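Local coordinates for protein squalene synthase HpnC (Alicyclobacillus acidocaldarius subsp. acidocaldarius, PDB 4HD1) that probably catalyses a prenyl-transfer step of squalene synthesis, as a member of the all-helical squalene/phytoene synthase family, at residues 13-18 and 92-97; 67-72 and 111-116; 176-181 and 198-203; 229-234 and 241-246. All coordinates share one frame; numbering follows the deposited sequence.

Interaction 1: 13-18 and 92-97; sequences GDFEVC and LQFTIA
Phe15 reaches from helix 12-25 to helix 87-99 and ends between two consecutive residues, Phe94 and Thr95. The two phenylalanine side chains cross at about a right angle. Phe15 CZ lies at the edge of the Phe94 ring, 3.8 Å from Phe94 CD2, and Phe15 CE2 also approaches Phe94 CB. With CG anti to the backbone N (chi1 -178°), Phe94 turns its CD2 edge to the incoming ring. Thr95 comes at the rim of the Phe15 ring, in its plane: Thr95 OG1 is 3.5 Å from Phe15 CZ and equally near Phe15 CE1. That hydroxyl has its polar partners elsewhere, in His43 and Ser46 of helix 41-56, and the aromatic edge borders it. Pro42 and Ser46 of the same helix also touch Phe15, as does Ala91, one turn before Thr95. Cut back to an alanine, Phe15 would probably leave a gap between the two helices, with the CD2 edge of Phe94 lacking its apolar neighbour and the Thr95 hydroxyl less shielded. The Phe15-Phe94 contact is apolar and rests on shape, while the oxygen in the ring plane at CZ and CE1 probably adds a weak electrostatic share.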
loop_
_atom_site.group_PDB
_atom_site.type_symbol
_atom_site.label_atom_id
_atom_site.label_comp_id
_atom_site.label_asym_id
_atom_site.label_seq_id
_atom_site.Cartn_x
_atom_site.Cartn_y
_atom_site.Cartn_z
ATOM N N GLY A 13 -9.695 6.842 23.961
ATOM C CA GLY A 13 -10.746 7.373 23.106
ATOM C C GLY A 13 -10.249 7.629 21.697
ATOM O O GLY A 13 -10.883 7.212 20.725
ATOM N N ASP A 14 -9.103 8.298 21.585
ATOM C CA ASP A 14 -8.527 8.630 20.282
ATOM C C ASP A 14 -8.147 7.387 19.483
ATOM O O ASP A 14 -8.335 7.351 18.264
ATOM C CB ASP A 14 -7.310 9.528 20.460
ATOM C CG ASP A 14 -7.632 10.801 21.212
ATOM O OD1 ASP A 14 -8.824 11.180 21.279
ATOM O OD2 ASP A 14 -6.689 11.430 21.732
ATOM N N PHE A 15 -7.618 6.376 20.169
ATOM C CA PHE A 15 -7.295 5.106 19.530
ATOM C C PHE A 15 -8.554 4.315 19.171
ATOM O O PHE A 15 -8.568 3.581 18.179
ATOM C CB PHE A 15 -6.334 4.277 20.390
ATOM C CG PHE A 15 -4.885 4.626 20.178
ATOM C CD1 PHE A 15 -4.171 4.075 19.118
ATOM C CD2 PHE A 15 -4.236 5.526 21.023
ATOM C CE1 PHE A 15 -2.839 4.400 18.909
ATOM C CE2 PHE A 15 -2.898 5.854 20.822
ATOM C CZ PHE A 15 -2.197 5.289 19.763
ATOM N N GLU A 16 -9.611 4.477 19.967
ATOM C CA GLU A 16 -10.904 3.897 19.621
ATOM C C GLU A 16 -11.441 4.453 18.300
ATOM O O GLU A 16 -12.012 3.700 17.504
ATOM C CB GLU A 16 -11.927 4.103 20.742
ATOM C CG GLU A 16 -13.304 3.520 20.445
ATOM C CD GLU A 16 -13.305 2.007 20.255
ATOM O OE1 GLU A 16 -14.390 1.455 19.989
ATOM O OE2 GLU A 16 -12.240 1.357 20.374
ATOM N N VAL A 17 -11.261 5.759 18.080
ATOM C CA VAL A 17 -11.637 6.396 16.812
ATOM C C VAL A 17 -10.852 5.741 15.672
ATOM O O VAL A 17 -11.441 5.282 14.695
ATOM C CB VAL A 17 -11.416 7.934 16.821
ATOM C CG1 VAL A 17 -11.740 8.545 15.465
ATOM C CG2 VAL A 17 -12.266 8.609 17.896
ATOM N N CYS A 18 -9.531 5.667 15.819
ATOM C CA CYS A 18 -8.681 5.036 14.812
ATOM C C CYS A 18 -9.121 3.612 14.513
ATOM O O CYS A 18 -9.157 3.204 13.353
ATOM C CB CYS A 18 -7.230 5.051 15.256
ATOM S SG CYS A 18 -6.541 6.715 15.282
ATOM N N LEU A 92 -2.024 8.940 16.364
ATOM C CA LEU A 92 -0.827 8.820 15.528
ATOM C C LEU A 92 0.416 9.426 16.194
ATOM O O LEU A 92 1.494 8.831 16.155
ATOM C CB LEU A 92 -1.040 9.426 14.136
ATOM C CG LEU A 92 -0.009 9.015 13.075
ATOM C CD1 LEU A 92 -0.141 7.536 12.734
ATOM C CD2 LEU A 92 -0.137 9.867 11.819
ATOM N N GLN A 93 0.243 10.599 16.798
ATOM C CA GLN A 93 1.281 11.295 17.569
ATOM C C GLN A 93 1.936 10.417 18.643
ATOM O O GLN A 93 3.160 10.416 18.798
ATOM C CB GLN A 93 0.653 12.512 18.234
ATOM C CG GLN A 93 1.609 13.557 18.752
ATOM C CD GLN A 93 0.872 14.839 19.094
ATOM O OE1 GLN A 93 0.931 15.811 18.350
ATOM N NE2 GLN A 93 0.146 14.832 20.207
ATOM N N PHE A 94 1.112 9.687 19.389
ATOM C CA PHE A 94 1.611 8.739 20.369
ATOM C C PHE A 94 2.365 7.605 19.677
ATOM O O PHE A 94 3.490 7.279 20.068
ATOM C CB PHE A 94 0.473 8.184 21.221
ATOM C CG PHE A 94 0.931 7.228 22.281
ATOM C CD1 PHE A 94 1.644 7.690 23.395
ATOM C CD2 PHE A 94 0.666 5.868 22.171
ATOM C CE1 PHE A 94 2.078 6.810 24.381
ATOM C CE2 PHE A 94 1.094 4.984 23.156
ATOM C CZ PHE A 94 1.803 5.453 24.260
ATOM N N THR A 95 1.744 7.030 18.648
ATOM C CA THR A 95 2.361 5.983 17.832
ATOM C C THR A 95 3.713 6.412 17.237
ATOM O O THR A 95 4.699 5.693 17.388
ATOM C CB THR A 95 1.398 5.489 16.733
ATOM O OG1 THR A 95 0.297 4.798 17.342
ATOM C CG2 THR A 95 2.107 4.554 15.767
ATOM N N ILE A 96 3.757 7.577 16.583
ATOM C CA ILE A 96 5.011 8.121 16.052
ATOM C C ILE A 96 6.101 8.025 17.116
ATOM O O ILE A 96 7.173 7.473 16.867
ATOM C CB ILE A 96 4.915 9.618 15.640
ATOM C CG1 ILE A 96 3.784 9.908 14.631
ATOM C CG2 ILE A 96 6.268 10.140 15.160
ATOM C CD1 ILE A 96 3.834 9.117 13.355
ATOM N N ALA A 97 5.815 8.564 18.299
ATOM C CA ALA A 97 6.807 8.679 19.363
ATOM C C ALA A 97 7.193 7.325 19.963
ATOM O O ALA A 97 8.373 7.037 20.121
ATOM C CB ALA A 97 6.320 9.637 20.444
#

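Interaction 2: 67-72 and 111-116; sequences AALDAY and EANRRD
Leu69 and Asn113, whose CA atoms lie 8.3 Å apart, meet because their first torsions send the side chains into the interface between two helices. Leu69 holds CG anti to its carbonyl carbon, while Asn113 has CG anti to the backbone N (chi1 -171°). Arg114, its chain extended from CG to NE, runs past Leu69 in the opposite direction and carries its guanidinium across to Asp70. Leu69 CD1 does most of the touching: it sits 3.3 Å from Asn113 OD1 and 3.7 Å from Arg114 CG, while Leu69 CD2 lies against Asn113 CB and CG. The amide oxygen beside this methyl receives hydrogen bonds from Arg65 and Gln117.

At the outer margin Arg114 NH2 donates to Asp70 OD1 over 3.3 Å, a somewhat bent bond in which the carboxylate oxygen is tilted from the guanidinium plane; the two planes stand 60° apart. Arg114 NH1 bonds Glu111 OE1 at 3.1 Å, this time in plane, and NH2 has a further carboxylate partner in Glu73. Three acidic residues thus hold one guanidinium, which is likely to restrict its rotation, although the buried NE has no partner. Arg115 extends the network through a long ion pair with Glu111.

The segment axes come within 10.6 Å, and the N-to-C directions of the two segments make an angle of 168°. This is an antiparallel helix pair in which a leucine packs on an asparagine and the stem of an arginine, bordered by a salt-bridge network, joining helices 65-81 and 104-118 within the all-helical fold of the squalene/phytoene synthase family.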
loop_
_atom_site.group_PDB
_atom_site.type_symbol
_atom_site.label_atom_id
_atom_site.label_comp_id
_atom_site.label_asym_id
_atom_site.label_seq_id
_atom_site.Cartn_x
_atom_site.Cartn_y
_atom_site.Cartn_z
ATOM N N ALA A 67 -5.179 21.244 -2.022
ATOM C CA ALA A 67 -5.306 22.045 -0.803
ATOM C C ALA A 67 -5.658 21.175 0.404
ATOM O O ALA A 67 -5.116 21.375 1.495
ATOM C CB ALA A 67 -6.334 23.152 -0.993
ATOM N N ALA A 68 -6.555 20.210 0.194
ATOM C CA ALA A 68 -6.938 19.242 1.227
ATOM C C ALA A 68 -5.736 18.410 1.678
ATOM O O ALA A 68 -5.512 18.226 2.880
ATOM C CB ALA A 68 -8.063 18.340 0.724
ATOM N N LEU A 69 -4.960 17.930 0.707
ATOM C CA LEU A 69 -3.761 17.140 0.974
ATOM C C LEU A 69 -2.687 17.960 1.674
ATOM O O LEU A 69 -1.995 17.445 2.554
ATOM C CB LEU A 69 -3.197 16.539 -0.317
ATOM C CG LEU A 69 -3.948 15.378 -0.970
ATOM C CD1 LEU A 69 -3.315 15.079 -2.314
ATOM C CD2 LEU A 69 -3.960 14.132 -0.092
ATOM N N ASP A 70 -2.557 19.228 1.277
ATOM C CA ASP A 70 -1.647 20.168 1.937
ATOM C C ASP A 70 -2.022 20.370 3.403
ATOM O O ASP A 70 -1.149 20.405 4.269
ATOM C CB ASP A 70 -1.630 21.521 1.213
ATOM C CG ASP A 70 -0.850 21.488 -0.098
ATOM O OD1 ASP A 70 -0.438 20.391 -0.549
ATOM O OD2 ASP A 70 -0.654 22.574 -0.685
ATOM N N ALA A 71 -3.319 20.499 3.674
ATOM C CA ALA A 71 -3.808 20.642 5.042
ATOM C C ALA A 71 -3.582 19.351 5.821
ATOM O O ALA A 71 -3.268 19.383 7.015
ATOM C CB ALA A 71 -5.281 21.023 5.049
ATOM N N TYR A 72 -3.731 18.220 5.135
ATOM C CA TYR A 72 -3.544 16.909 5.750
ATOM C C TYR A 72 -2.068 16.688 6.069
ATOM O O TYR A 72 -1.725 16.083 7.088
ATOM C CB TYR A 72 -4.076 15.816 4.827
ATOM C CG TYR A 72 -4.375 14.499 5.507
ATOM C CD1 TYR A 72 -5.539 14.321 6.259
ATOM C CD2 TYR A 72 -3.502 13.417 5.376
ATOM C CE1 TYR A 72 -5.817 13.105 6.872
ATOM C CE2 TYR A 72 -3.770 12.198 5.985
ATOM C CZ TYR A 72 -4.925 12.047 6.729
ATOM O OH TYR A 72 -5.176 10.830 7.322
ATOM N N GLU A 111 1.947 11.984 -0.963
ATOM C CA GLU A 111 2.424 12.218 -2.324
ATOM C C GLU A 111 1.854 11.209 -3.328
ATOM O O GLU A 111 1.623 11.562 -4.478
ATOM C CB GLU A 111 3.961 12.227 -2.353
ATOM C CG GLU A 111 4.608 12.374 -3.730
ATOM C CD GLU A 111 4.493 13.771 -4.322
ATOM O OE1 GLU A 111 3.927 14.676 -3.665
ATOM O OE2 GLU A 111 4.976 13.963 -5.461
ATOM N N ALA A 112 1.612 9.973 -2.888
ATOM C CA ALA A 112 1.029 8.939 -3.751
ATOM C C ALA A 112 -0.295 9.392 -4.359
ATOM O O ALA A 112 -0.569 9.136 -5.530
ATOM C CB ALA A 112 0.837 7.640 -2.986
ATOM N N ASN A 113 -1.102 10.066 -3.547
ATOM C CA ASN A 113 -2.367 10.638 -3.986
ATOM C C ASN A 113 -2.161 11.711 -5.073
ATOM O O ASN A 113 -2.902 11.747 -6.058
ATOM C CB ASN A 113 -3.124 11.197 -2.774
ATOM C CG ASN A 113 -4.541 11.624 -3.105
ATOM O OD1 ASN A 113 -4.766 12.574 -3.858
ATOM N ND2 ASN A 113 -5.511 10.934 -2.516
ATOM N N ARG A 114 -1.148 12.563 -4.903
ATOM C CA ARG A 114 -0.803 13.570 -5.916
ATOM C C ARG A 114 -0.306 12.918 -7.207
ATOM O O ARG A 114 -0.582 13.422 -8.296
ATOM C CB ARG A 114 0.251 14.554 -5.404
ATOM C CG ARG A 114 -0.135 15.304 -4.140
ATOM C CD ARG A 114 0.902 16.361 -3.786
ATOM N NE ARG A 114 0.613 17.005 -2.505
ATOM C CZ ARG A 114 1.296 16.794 -1.380
ATOM N NH1 ARG A 114 2.330 15.955 -1.356
ATOM N NH2 ARG A 114 0.947 17.431 -0.270
ATOM N N ARG A 115 0.426 11.807 -7.080
ATOM C CA ARG A 115 0.919 11.059 -8.243
ATOM C C ARG A 115 -0.242 10.462 -9.026
ATOM O O ARG A 115 -0.237 10.475 -10.254
ATOM C CB ARG A 115 1.889 9.940 -7.836
ATOM C CG ARG A 115 2.979 10.357 -6.867
ATOM C CD ARG A 115 4.098 11.117 -7.543
ATOM N NE ARG A 115 5.133 10.193 -7.993
ATOM C CZ ARG A 115 6.434 10.444 -7.920
ATOM N NH1 ARG A 115 6.868 11.586 -7.406
ATOM N NH2 ARG A 115 7.298 9.545 -8.351
ATOM N N ASP A 116 -1.236 9.948 -8.303
ATOM C CA ASP A 116 -2.431 9.372 -8.913
ATOM C C ASP A 116 -3.265 10.433 -9.639
ATOM O O ASP A 116 -3.916 10.123 -10.631
ATOM C CB ASP A 116 -3.275 8.658 -7.856
ATOM C CG ASP A 116 -3.747 7.273 -8.300
ATOM O OD1 ASP A 116 -2.980 6.532 -8.959
ATOM O OD2 ASP A 116 -4.890 6.909 -7.959
#

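Interaction 3: 176-181 and 198-203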
loop_
_atom_site.group_PDB
_atom_site.type_symbol
_atom_site.label_atom_id
_atom_site.label_comp_id
_atom_site.label_asym_id
_atom_site.label_seq_id
_atom_site.Cartn_x
_atom_site.Cartn_y
_atom_site.Cartn_z
ATOM N N ARG A 176 -11.332 -3.110 -13.690
ATOM C CA ARG A 176 -11.758 -2.123 -12.701
ATOM C C ARG A 176 -11.107 -0.763 -12.962
ATOM O O ARG A 176 -11.794 0.260 -12.976
ATOM C CB ARG A 176 -11.450 -2.612 -11.279
ATOM C CG ARG A 176 -11.918 -1.675 -10.173
ATOM C CD ARG A 176 -11.622 -2.237 -8.791
ATOM N NE ARG A 176 -12.505 -3.353 -8.448
ATOM C CZ ARG A 176 -12.401 -4.088 -7.341
ATOM N NH1 ARG A 176 -11.449 -3.839 -6.450
ATOM N NH2 ARG A 176 -13.253 -5.081 -7.123
ATOM N N ASP A 177 -9.791 -0.771 -13.186
ATOM C CA ASP A 177 -9.009 0.450 -13.394
ATOM C C ASP A 177 -9.380 1.163 -14.687
ATOM O O ASP A 177 -9.406 2.397 -14.736
ATOM C CB ASP A 177 -7.506 0.144 -13.377
ATOM C CG ASP A 177 -6.982 -0.191 -11.981
ATOM O OD1 ASP A 177 -7.573 0.291 -10.990
ATOM O OD2 ASP A 177 -5.974 -0.937 -11.878
ATOM N N LEU A 178 -9.659 0.382 -15.728
ATOM C CA LEU A 178 -10.056 0.924 -17.024
ATOM C C LEU A 178 -11.339 1.733 -16.889
ATOM O O LEU A 178 -11.415 2.865 -17.360
ATOM C CB LEU A 178 -10.235 -0.198 -18.049
ATOM C CG LEU A 178 -10.541 0.216 -19.490
ATOM C CD1 LEU A 178 -9.333 0.874 -20.145
ATOM C CD2 LEU A 178 -10.998 -0.993 -20.290
ATOM N N ALA A 179 -12.329 1.144 -16.219
ATOM C CA ALA A 179 -13.611 1.792 -15.944
ATOM C C ALA A 179 -13.452 3.105 -15.175
ATOM O O ALA A 179 -14.348 3.949 -15.194
ATOM C CB ALA A 179 -14.532 0.841 -15.193
ATOM N N LEU A 180 -12.309 3.273 -14.512
ATOM C CA LEU A 180 -12.035 4.480 -13.730
ATOM C C LEU A 180 -11.150 5.493 -14.474
ATOM O O LEU A 180 -10.859 6.570 -13.952
ATOM C CB LEU A 180 -11.446 4.113 -12.358
ATOM C CG LEU A 180 -12.339 3.272 -11.426
ATOM C CD1 LEU A 180 -11.581 2.779 -10.194
ATOM C CD2 LEU A 180 -13.601 4.029 -11.019
ATOM N N GLY A 181 -10.742 5.141 -15.694
ATOM C CA GLY A 181 -9.960 6.036 -16.554
ATOM C C GLY A 181 -8.450 5.853 -16.497
ATOM O O GLY A 181 -7.703 6.697 -17.012
ATOM N N ASP A 198 -4.519 0.806 -26.753
ATOM C CA ASP A 198 -5.813 0.648 -27.425
ATOM C C ASP A 198 -6.403 -0.749 -27.250
ATOM O O ASP A 198 -7.617 -0.896 -27.112
ATOM C CB ASP A 198 -5.707 0.993 -28.917
ATOM C CG ASP A 198 -6.116 2.427 -29.220
ATOM O OD1 ASP A 198 -5.785 2.917 -30.323
ATOM O OD2 ASP A 198 -6.774 3.065 -28.370
ATOM N N ASP A 199 -5.539 -1.764 -27.257
ATOM C CA ASP A 199 -5.951 -3.141 -26.984
ATOM C C ASP A 199 -6.604 -3.251 -25.607
ATOM O O ASP A 199 -7.638 -3.906 -25.454
ATOM C CB ASP A 199 -4.753 -4.093 -27.066
ATOM C CG ASP A 199 -4.235 -4.276 -28.483
ATOM O OD1 ASP A 199 -5.060 -4.444 -29.412
ATOM O OD2 ASP A 199 -2.995 -4.272 -28.661
ATOM N N ILE A 200 -5.991 -2.598 -24.618
ATOM C CA ILE A 200 -6.487 -2.590 -23.243
ATOM C C ILE A 200 -7.831 -1.862 -23.168
ATOM O O ILE A 200 -8.769 -2.341 -22.525
ATOM C CB ILE A 200 -5.462 -1.948 -22.263
ATOM C CG1 ILE A 200 -4.105 -2.679 -22.300
ATOM C CG2 ILE A 200 -6.017 -1.867 -20.845
ATOM C CD1 ILE A 200 -4.141 -4.149 -21.914
ATOM N N ARG A 201 -7.913 -0.713 -23.835
ATOM C CA ARG A 201 -9.147 0.073 -23.888
ATOM C C ARG A 201 -10.278 -0.722 -24.557
ATOM O O ARG A 201 -11.414 -0.726 -24.073
ATOM C CB ARG A 201 -8.912 1.426 -24.594
ATOM C CG ARG A 201 -7.938 2.348 -23.850
ATOM C CD ARG A 201 -7.788 3.707 -24.537
ATOM N NE ARG A 201 -6.872 4.583 -23.788
ATOM C CZ ARG A 201 -5.614 4.867 -24.143
ATOM N NH1 ARG A 201 -5.102 4.368 -25.271
ATOM N NH2 ARG A 201 -4.874 5.671 -23.377
ATOM N N ALA A 202 -9.948 -1.412 -25.652
ATOM C CA ALA A 202 -10.908 -2.259 -26.370
ATOM C C ALA A 202 -10.994 -3.672 -25.776
ATOM O O ALA A 202 -11.495 -4.597 -26.422
ATOM C CB ALA A 202 -10.556 -2.319 -27.853
ATOM N N ARG A 203 -10.496 -3.823 -24.547
ATOM C CA ARG A 203 -10.584 -5.073 -23.772
ATOM C C ARG A 203 -10.247 -6.335 -24.579
ATOM O O ARG A 203 -10.870 -7.401 -24.387
ATOM C CB ARG A 203 -11.960 -5.189 -23.089
ATOM C CG ARG A 203 -12.284 -4.000 -22.179
ATOM C CD ARG A 203 -13.705 -4.026 -21.628
ATOM N NE ARG A 203 -13.848 -4.941 -20.496
ATOM C CZ ARG A 203 -14.461 -6.119 -20.554
ATOM N NH1 ARG A 203 -15.002 -6.541 -21.691
ATOM N NH2 ARG A 203 -14.540 -6.878 -19.473
#
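Leu178 and Arg201 mark the closest backbone approach, 7.0 Å between their CA atoms, where two short helices meet near their C-terminal ends. Gly181 leaves the first helix with positive phi (95°) in a Schellman motif; a side chain there would press on the preceding carbonyl oxygen. In the other segment Arg203 takes positive phi as the C-prime residue of a second Schellman motif, its N bonded to Ile200 O and Arg204 N to Asp199 O.

Between the segments, Leu178 does most of the touching. Its CG stands anti to the backbone N (chi1 -175°), which projects both methyls onto the last turn of helix 197-201. Leu178 CD2 lies 3.4 Å from Ile200 O and 3.8 Å from Arg203 CG, whereas Leu178 CD1 rests 3.8 Å from Arg201 CA. One leucine thus covers a helix-ending carbonyl that already accepts from Arg203 N. The Arg203 chain runs obliquely to Leu178, touching it with CG, then bends at chi3 and delivers its guanidinium to Asp175, so a salt bridge supplements the apolar contact.

Such an apolar side chain set against a Schellman-capped C-terminus here joins helices 174-179 and 197-201, two short elements in a peripheral, loop-rich part of this fold.

Interaction 4: 229-234 and 241-246; sequences RLESLV and QLKLYR
Glu231 and Arg246 form a bidentate salt bridge. Arg246 NE donates to Glu231 OE2 and Arg246 NH2 to Glu231 OE1, each over 2.8 Å and both nearly straight, at 167° and 165°. The grip is side-on: two nitrogens take one oxygen each, both oxygens use their syn lone pairs, and carboxylate and guanidinium lie nearly coplanar, their planes 25° apart. Glu231 reaches this position with CG anti to its carbonyl carbon and the chain extended beyond, while Arg246 bends at chi3 to bring its edge round.

Around the pair lie aliphatic contacts. Glu231 CG slides past Leu242 CB at 4.0 Å, and Glu231 OE2 comes within 3.4 Å of Lys243 CA; the Lys243 ammonium is too distant to pair with it. Beside this, Leu242 CD1 packs against Leu230 CD2 at 3.7 Å, the two leucines crossing at about a right angle, and Val234 CG2 approaches the same methyl more loosely.

Further out, Leu230 is backed by Leu157 and Ser158 of helix 152-172. Arg246 NH1 lies close to the like-charged Arg228 and has a long, weak ion pair with Glu250. A glutamine in place of Glu231 would probably leave the Arg246 guanidinium without its matching charge and break the twofold grip, since the amide nitrogen cannot accept. The carboxylate is thus likely to offset the crowding of positive charge around Arg246, while its two bonds are likely to fix how the guanidinium is turned.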
loop_
_atom_site.group_PDB
_atom_site.type_symbol
_atom_site.label_atom_id
_atom_site.label_comp_id
_atom_site.label_asym_id
_atom_site.label_seq_id
_atom_site.Cartn_x
_atom_site.Cartn_y
_atom_site.Cartn_z
ATOM N N ARG A 229 13.059 -13.121 1.842
ATOM C CA ARG A 229 14.201 -13.129 2.756
ATOM C C ARG A 229 13.918 -12.392 4.072
ATOM O O ARG A 229 14.456 -12.756 5.115
ATOM C CB ARG A 229 15.453 -12.571 2.058
ATOM C CG ARG A 229 16.729 -12.569 2.898
ATOM C CD ARG A 229 17.237 -13.970 3.205
ATOM N NE ARG A 229 18.265 -13.937 4.246
ATOM C CZ ARG A 229 18.558 -14.954 5.051
ATOM N NH1 ARG A 229 17.897 -16.102 4.942
ATOM N NH2 ARG A 229 19.507 -14.821 5.975
ATOM N N LEU A 230 13.062 -11.375 4.015
ATOM C CA LEU A 230 12.676 -10.596 5.197
ATOM C C LEU A 230 12.043 -11.477 6.296
ATOM O O LEU A 230 12.219 -11.234 7.505
ATOM C CB LEU A 230 11.738 -9.449 4.792
ATOM C CG LEU A 230 11.299 -8.444 5.862
ATOM C CD1 LEU A 230 12.494 -7.818 6.575
ATOM C CD2 LEU A 230 10.373 -7.367 5.295
ATOM N N GLU A 231 11.331 -12.516 5.871
ATOM C CA GLU A 231 10.720 -13.460 6.810
ATOM C C GLU A 231 11.715 -14.108 7.781
ATOM O O GLU A 231 11.313 -14.562 8.848
ATOM C CB GLU A 231 9.915 -14.525 6.059
ATOM C CG GLU A 231 8.691 -13.948 5.361
ATOM C CD GLU A 231 8.127 -14.846 4.274
ATOM O OE1 GLU A 231 8.345 -16.083 4.314
ATOM O OE2 GLU A 231 7.450 -14.305 3.369
ATOM N N SER A 232 13.002 -14.139 7.435
ATOM C CA SER A 232 14.010 -14.713 8.333
ATOM C C SER A 232 14.679 -13.680 9.241
ATOM O O SER A 232 15.581 -14.027 10.008
ATOM C CB SER A 232 15.090 -15.447 7.534
ATOM O OG SER A 232 14.513 -16.341 6.603
ATOM N N LEU A 233 14.248 -12.423 9.153
ATOM C CA LEU A 233 14.967 -11.318 9.796
ATOM C C LEU A 233 14.111 -10.519 10.781
ATOM O O LEU A 233 14.522 -9.445 11.249
ATOM C CB LEU A 233 15.543 -10.376 8.727
ATOM C CG LEU A 233 16.358 -10.974 7.570
ATOM C CD1 LEU A 233 16.811 -9.880 6.611
ATOM C CD2 LEU A 233 17.563 -11.747 8.087
ATOM N N VAL A 234 12.926 -11.042 11.098
ATOM C CA VAL A 234 11.956 -10.319 11.927
ATOM C C VAL A 234 11.360 -11.237 12.999
ATOM O O VAL A 234 11.490 -12.457 12.886
ATOM C CB VAL A 234 10.838 -9.679 11.064
ATOM C CG1 VAL A 234 11.427 -8.651 10.111
ATOM C CG2 VAL A 234 10.058 -10.737 10.289
ATOM N N GLN A 241 2.942 -12.879 9.335
ATOM C CA GLN A 241 2.140 -11.844 8.676
ATOM C C GLN A 241 2.661 -11.603 7.261
ATOM O O GLN A 241 1.887 -11.589 6.300
ATOM C CB GLN A 241 2.155 -10.536 9.477
ATOM C CG GLN A 241 1.032 -9.572 9.132
ATOM C CD GLN A 241 -0.330 -10.116 9.535
ATOM O OE1 GLN A 241 -0.686 -10.140 10.717
ATOM N NE2 GLN A 241 -1.093 -10.574 8.549
ATOM N N LEU A 242 3.979 -11.434 7.142
ATOM C CA LEU A 242 4.622 -11.239 5.840
ATOM C C LEU A 242 4.419 -12.435 4.932
ATOM O O LEU A 242 4.094 -12.267 3.759
ATOM C CB LEU A 242 6.118 -10.955 5.989
ATOM C CG LEU A 242 6.475 -9.606 6.610
ATOM C CD1 LEU A 242 7.955 -9.598 6.946
ATOM C CD2 LEU A 242 6.108 -8.434 5.702
ATOM N N LYS A 243 4.597 -13.636 5.478
ATOM C CA LYS A 243 4.418 -14.854 4.694
ATOM C C LYS A 243 3.020 -14.842 4.083
ATOM O O LYS A 243 2.817 -15.110 2.898
ATOM C CB LYS A 243 4.627 -16.094 5.563
ATOM C CG LYS A 243 4.375 -17.414 4.843
ATOM C CD LYS A 243 4.966 -18.586 5.622
ATOM C CE LYS A 243 4.370 -19.918 5.190
ATOM N NZ LYS A 243 4.746 -21.026 6.119
ATOM N N LEU A 244 2.056 -14.491 4.898
ATOM C CA LEU A 244 0.685 -14.513 4.474
ATOM C C LEU A 244 0.356 -13.439 3.424
ATOM O O LEU A 244 -0.381 -13.716 2.476
ATOM C CB LEU A 244 -0.202 -14.398 5.693
ATOM C CG LEU A 244 -1.677 -14.191 5.395
ATOM C CD1 LEU A 244 -2.270 -15.427 4.720
ATOM C CD2 LEU A 244 -2.412 -13.899 6.698
ATOM N N TYR A 245 0.897 -12.230 3.562
ATOM C CA TYR A 245 0.795 -11.260 2.464
ATOM C C TYR A 245 1.390 -11.863 1.189
ATOM O O TYR A 245 0.785 -11.769 0.116
ATOM C CB TYR A 245 1.507 -9.945 2.792
ATOM C CG TYR A 245 0.986 -9.187 4.004
ATOM C CD1 TYR A 245 -0.346 -9.301 4.421
ATOM C CD2 TYR A 245 1.830 -8.321 4.712
ATOM C CE1 TYR A 245 -0.813 -8.591 5.523
ATOM C CE2 TYR A 245 1.374 -7.608 5.812
ATOM C CZ TYR A 245 0.053 -7.743 6.210
ATOM O OH TYR A 245 -0.395 -7.035 7.302
ATOM N N ARG A 246 2.564 -12.491 1.316
ATOM C CA ARG A 246 3.240 -13.120 0.181
ATOM C C ARG A 246 2.366 -14.196 -0.457
ATOM O O ARG A 246 2.208 -14.224 -1.677
ATOM C CB ARG A 246 4.610 -13.695 0.574
ATOM C CG ARG A 246 5.189 -14.648 -0.469
ATOM C CD ARG A 246 6.635 -15.067 -0.218
ATOM N NE ARG A 246 6.857 -15.795 1.036
ATOM C CZ ARG A 246 6.630 -17.095 1.232
ATOM N NH1 ARG A 246 6.137 -17.861 0.266
ATOM N NH2 ARG A 246 6.889 -17.632 2.417
#

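How the interactions relate
From the N terminus, helix 12-25 is joined to helix 87-99 by interaction 1, which closes a loop of 73 intervening residues. Interaction 2 opens within that loop, on helix 65-81, and closes beyond it on helix 104-118, so the two contacts cross along the chain. They link four helices without touching, their nearest atoms being about 7 Å apart. Interactions 3 and 4 follow in series. The first closes a 16-residue loop between helices 174-179 and 197-201; the second spans six residues, five of them helical, and folds the segment after helix 207-227 back onto helix 236-257. Interactions 1 and 3 lie on opposite sides of the chain's centre, as do 2 and 4.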